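Local coordinates for protein PlaB phospholipase (Legionella pneumophila, PDB 6ZTI) that probably cleaves phospholipids as an alpha/beta hydrolase linked to virulence, with an activity controlled by NAD(H)-mediated assembly into tetramers, at residues 167-171 with 384-390. Numbering follows the deposited sequence.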
ATOM      1  N   GLU B 167      13.358  -4.272  14.563  1.00  8.30           N
ATOM      2  CA  GLU B 167      11.926  -4.192  14.825  1.00 11.74           C
ATOM      3  C   GLU B 167      11.482  -5.355  15.700  1.00 11.53           C
ATOM      4  O   GLU B 167      11.820  -6.511  15.434  1.00 13.14           O
ATOM      5  CB  GLU B 167      11.145  -4.187  13.506  1.00 10.47           C
ATOM      6  CG  GLU B 167       9.648  -3.824  13.652  1.00 18.18           C
ATOM      7  CD  GLU B 167       8.882  -3.797  12.321  1.00 17.43           C
ATOM      8  OE1 GLU B 167       9.474  -4.091  11.259  1.00 17.80           O
ATOM      9  OE2 GLU B 167       7.674  -3.488  12.333  1.00 13.37           O
ATOM     10  N   LEU B 168      10.734  -5.042  16.759  1.00  9.74           N
ATOM     11  CA  LEU B 168      10.145  -6.089  17.578  1.00 17.69           C
ATOM     12  C   LEU B 168       9.423  -7.088  16.685  1.00 10.34           C
ATOM     13  O   LEU B 168       8.748  -6.709  15.727  1.00  9.71           O
ATOM     14  CB  LEU B 168       9.190  -5.479  18.599  1.00 13.16           C
ATOM     15  CG  LEU B 168       9.834  -4.568  19.652  1.00  9.40           C
ATOM     16  CD1 LEU B 168       8.743  -3.946  20.495  1.00  9.75           C
ATOM     17  CD2 LEU B 168      10.790  -5.303  20.547  1.00  6.88           C
ATOM     18  N   GLY B 169       9.603  -8.372  16.981  1.00  6.72           N
ATOM     19  CA  GLY B 169       8.997  -9.418  16.182  1.00 12.76           C
ATOM     20  C   GLY B 169       9.663  -9.686  14.851  1.00 11.84           C
ATOM     21  O   GLY B 169       9.110 -10.438  14.043  1.00 10.43           O
ATOM     22  N   SER B 170      10.831  -9.106  14.602  1.00  6.12           N
ATOM     23  CA  SER B 170      11.515  -9.286  13.330  1.00 11.92           C
ATOM     24  C   SER B 170      11.783 -10.759  13.046  1.00  6.71           C
ATOM     25  O   SER B 170      12.233 -11.504  13.916  1.00  8.64           O
ATOM     26  CB  SER B 170      12.836  -8.519  13.354  1.00 14.10           C
ATOM     27  OG  SER B 170      13.685  -8.927  12.313  1.00 24.57           O
ATOM     28  N   ASP B 171      11.548 -11.173  11.801  1.00  6.89           N
ATOM     29  CA  ASP B 171      11.910 -12.534  11.417  1.00 11.49           C
ATOM     30  C   ASP B 171      13.414 -12.763  11.520  1.00  9.39           C
ATOM     31  O   ASP B 171      13.853 -13.881  11.811  1.00  7.31           O
ATOM     32  CB  ASP B 171      11.419 -12.833  10.001  1.00 14.40           C
ATOM     33  CG  ASP B 171       9.893 -13.031   9.929  1.00 20.00           C
ATOM     34  OD1 ASP B 171       9.307 -13.595  10.879  1.00 27.42           O
ATOM     35  OD2 ASP B 171       9.280 -12.624   8.915  1.00 24.19           O
ATOM     36  N   ASN B 384       4.533  -6.523  14.217  1.00 12.88           N
ATOM     37  CA  ASN B 384       5.558  -6.288  13.213  1.00  9.87           C
ATOM     38  C   ASN B 384       4.912  -5.921  11.881  1.00 14.42           C
ATOM     39  O   ASN B 384       3.931  -6.535  11.446  1.00 13.08           O
ATOM     40  CB  ASN B 384       6.437  -7.527  13.066  1.00  8.76           C
ATOM     41  CG  ASN B 384       7.662  -7.278  12.190  1.00 12.22           C
ATOM     42  OD1 ASN B 384       7.599  -7.384  10.969  1.00 13.49           O
ATOM     43  ND2 ASN B 384       8.774  -6.928  12.815  1.00 10.27           N
ATOM     44  N   LEU B 385       5.468  -4.901  11.234  1.00 12.73           N
ATOM     45  CA  LEU B 385       4.899  -4.409   9.986  1.00 20.52           C
ATOM     46  C   LEU B 385       5.246  -5.280   8.791  1.00 19.67           C
ATOM     47  O   LEU B 385       4.525  -5.243   7.788  1.00 15.59           O
ATOM     48  CB  LEU B 385       5.374  -2.976   9.725  1.00 18.06           C
ATOM     49  CG  LEU B 385       5.034  -1.948  10.809  1.00 18.96           C
ATOM     50  CD1 LEU B 385       5.513  -0.551  10.383  1.00 28.61           C
ATOM     51  CD2 LEU B 385       3.551  -1.929  11.103  1.00 22.78           C
ATOM     52  N   ASN B 386       6.329  -6.050   8.862  1.00 16.88           N
ATOM     53  CA  ASN B 386       6.691  -6.943   7.767  1.00 16.35           C
ATOM     54  C   ASN B 386       6.044  -8.318   7.892  1.00 17.99           C
ATOM     55  O   ASN B 386       5.797  -8.970   6.873  1.00 21.06           O
ATOM     56  CB  ASN B 386       8.215  -7.077   7.702  1.00 14.95           C
ATOM     57  CG  ASN B 386       8.896  -5.786   7.266  1.00 24.55           C
ATOM     58  OD1 ASN B 386       8.508  -5.174   6.271  1.00 27.23           O
ATOM     59  ND2 ASN B 386       9.918  -5.372   8.008  1.00 25.18           N
ATOM     60  N   ASN B 387       5.748  -8.769   9.111  1.00 18.28           N
ATOM     61  CA  ASN B 387       5.133 -10.073   9.348  1.00 12.69           C
ATOM     62  C   ASN B 387       4.049  -9.882  10.402  1.00 13.92           C
ATOM     63  O   ASN B 387       4.358  -9.752  11.588  1.00 13.78           O
ATOM     64  CB  ASN B 387       6.175 -11.096   9.808  1.00 15.89           C
ATOM     65  CG  ASN B 387       5.604 -12.483   9.967  1.00 23.33           C
ATOM     66  OD1 ASN B 387       4.382 -12.671  10.013  1.00 16.76           O
ATOM     67  ND2 ASN B 387       6.485 -13.471  10.062  1.00 17.75           N
ATOM     68  N   ARG B 388       2.777  -9.909   9.990  1.00 15.76           N
ATOM     69  CA  ARG B 388       1.688  -9.661  10.930  0.55 16.47           C
ATOM     70  C   ARG B 388       1.417 -10.834  11.857  1.00 16.42           C
ATOM     71  O   ARG B 388       0.618 -10.694  12.791  1.00 17.48           O
ATOM     72  CB  ARG B 388       0.424  -9.300  10.165  0.55 21.18           C
ATOM     73  CG  ARG B 388       0.547  -7.983   9.421  0.55 20.00           C
ATOM     74  CD  ARG B 388      -0.635  -7.761   8.502  0.55 27.65           C
ATOM     75  NE  ARG B 388      -0.383  -8.282   7.160  0.55 29.55           N
ATOM     76  CZ  ARG B 388      -1.304  -8.375   6.209  0.55 26.17           C
ATOM     77  NH1 ARG B 388      -2.552  -7.997   6.447  0.55 32.52           N
ATOM     78  NH2 ARG B 388      -0.976  -8.856   5.021  0.55 28.11           N
ATOM     79  N   GLY B 389       2.050 -11.974  11.632  1.00 11.38           N
ATOM     80  CA  GLY B 389       2.003 -13.048  12.596  1.00 15.18           C
ATOM     81  C   GLY B 389       2.972 -12.872  13.741  1.00 14.93           C
ATOM     82  O   GLY B 389       3.196 -13.811  14.505  1.00 16.95           O
ATOM     83  N   LYS B 390       3.605 -11.710  13.857  1.00 14.89           N
ATOM     84  CA  LYS B 390       4.570 -11.452  14.915  1.00 13.31           C
ATOM     85  C   LYS B 390       4.041 -10.324  15.789  1.00 10.20           C
ATOM     86  O   LYS B 390       3.861  -9.196  15.318  1.00  9.88           O
ATOM     87  CB  LYS B 390       5.944 -11.117  14.341  1.00 14.60           C
ATOM     88  CG  LYS B 390       6.491 -12.200  13.424  1.00 10.90           C
ATOM     89  CD  LYS B 390       6.649 -13.563  14.086  1.00 16.78           C
ATOM     90  CE  LYS B 390       7.710 -13.563  15.144  1.00 13.23           C
ATOM     91  NZ  LYS B 390       9.074 -13.335  14.590  1.00 15.73           N
TER
HETATM   92  O   HOH W   1      10.989  -6.554  10.769  1.00  5.99           O
HETATM   93  O   HOH W   2      11.124 -11.807  16.492  1.00 10.22           O
HETATM   94  O   HOH W   3       9.551 -15.154  12.741  1.00 15.44           O
HETATM   95  O   HOH W   4      10.357  -9.263  10.001  1.00 17.08           O
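Glu167 lays its carboxylate over the side-chain amide of Asn384, the two planes 29° apart and stacked, with CD 3.2 Å from Asn384 ND2. Asn384 ND2 gives one N-H almost straight to Leu168 O (2.9 Å), which lies in the amide plane, and another bond to a water that also meets Glu167 OE1 and Asn386 ND2. CG of Asn384 stands anti to its own N (chi1 -171°), directed at the 167-171 turn, while OD1 folds back to take the N-H groups of Asn386 and Asn387, the latter on a lone pair. From its extended chain, Glu167 OE2 receives Leu385 N at 2.8 Å from above the carboxylate plane, and Gln140 supplies a second donor.

Gly169, at positive phi in a type II turn, lies against Asn384 and Lys390, its CA 3.9 Å from Lys390 CB. The lysine chain bends at chi2, chi3 and chi4, so that Lys390 NZ meets Gly169 O at 2.9 Å, from above its carbonyl plane. Farther out, Asn387 ND2 bridges both Asp171 oxygens on their syn sides, 2.9 Å to OD1 and 3.1 Å to OD2, with the planes 58° apart. Lys390 NZ adds a long salt bridge to Asp171 OD1.

Ser170 is the N-cap of helix 171-180, its OG capping Met172 N and also bonding Asp164 O. The contact fastens this interhelical turn to the connection between antiparallel strands 378-383 and 390-396, where Asn384 and Asn387 each form an Asx turn, next to NAD-binding Arg383.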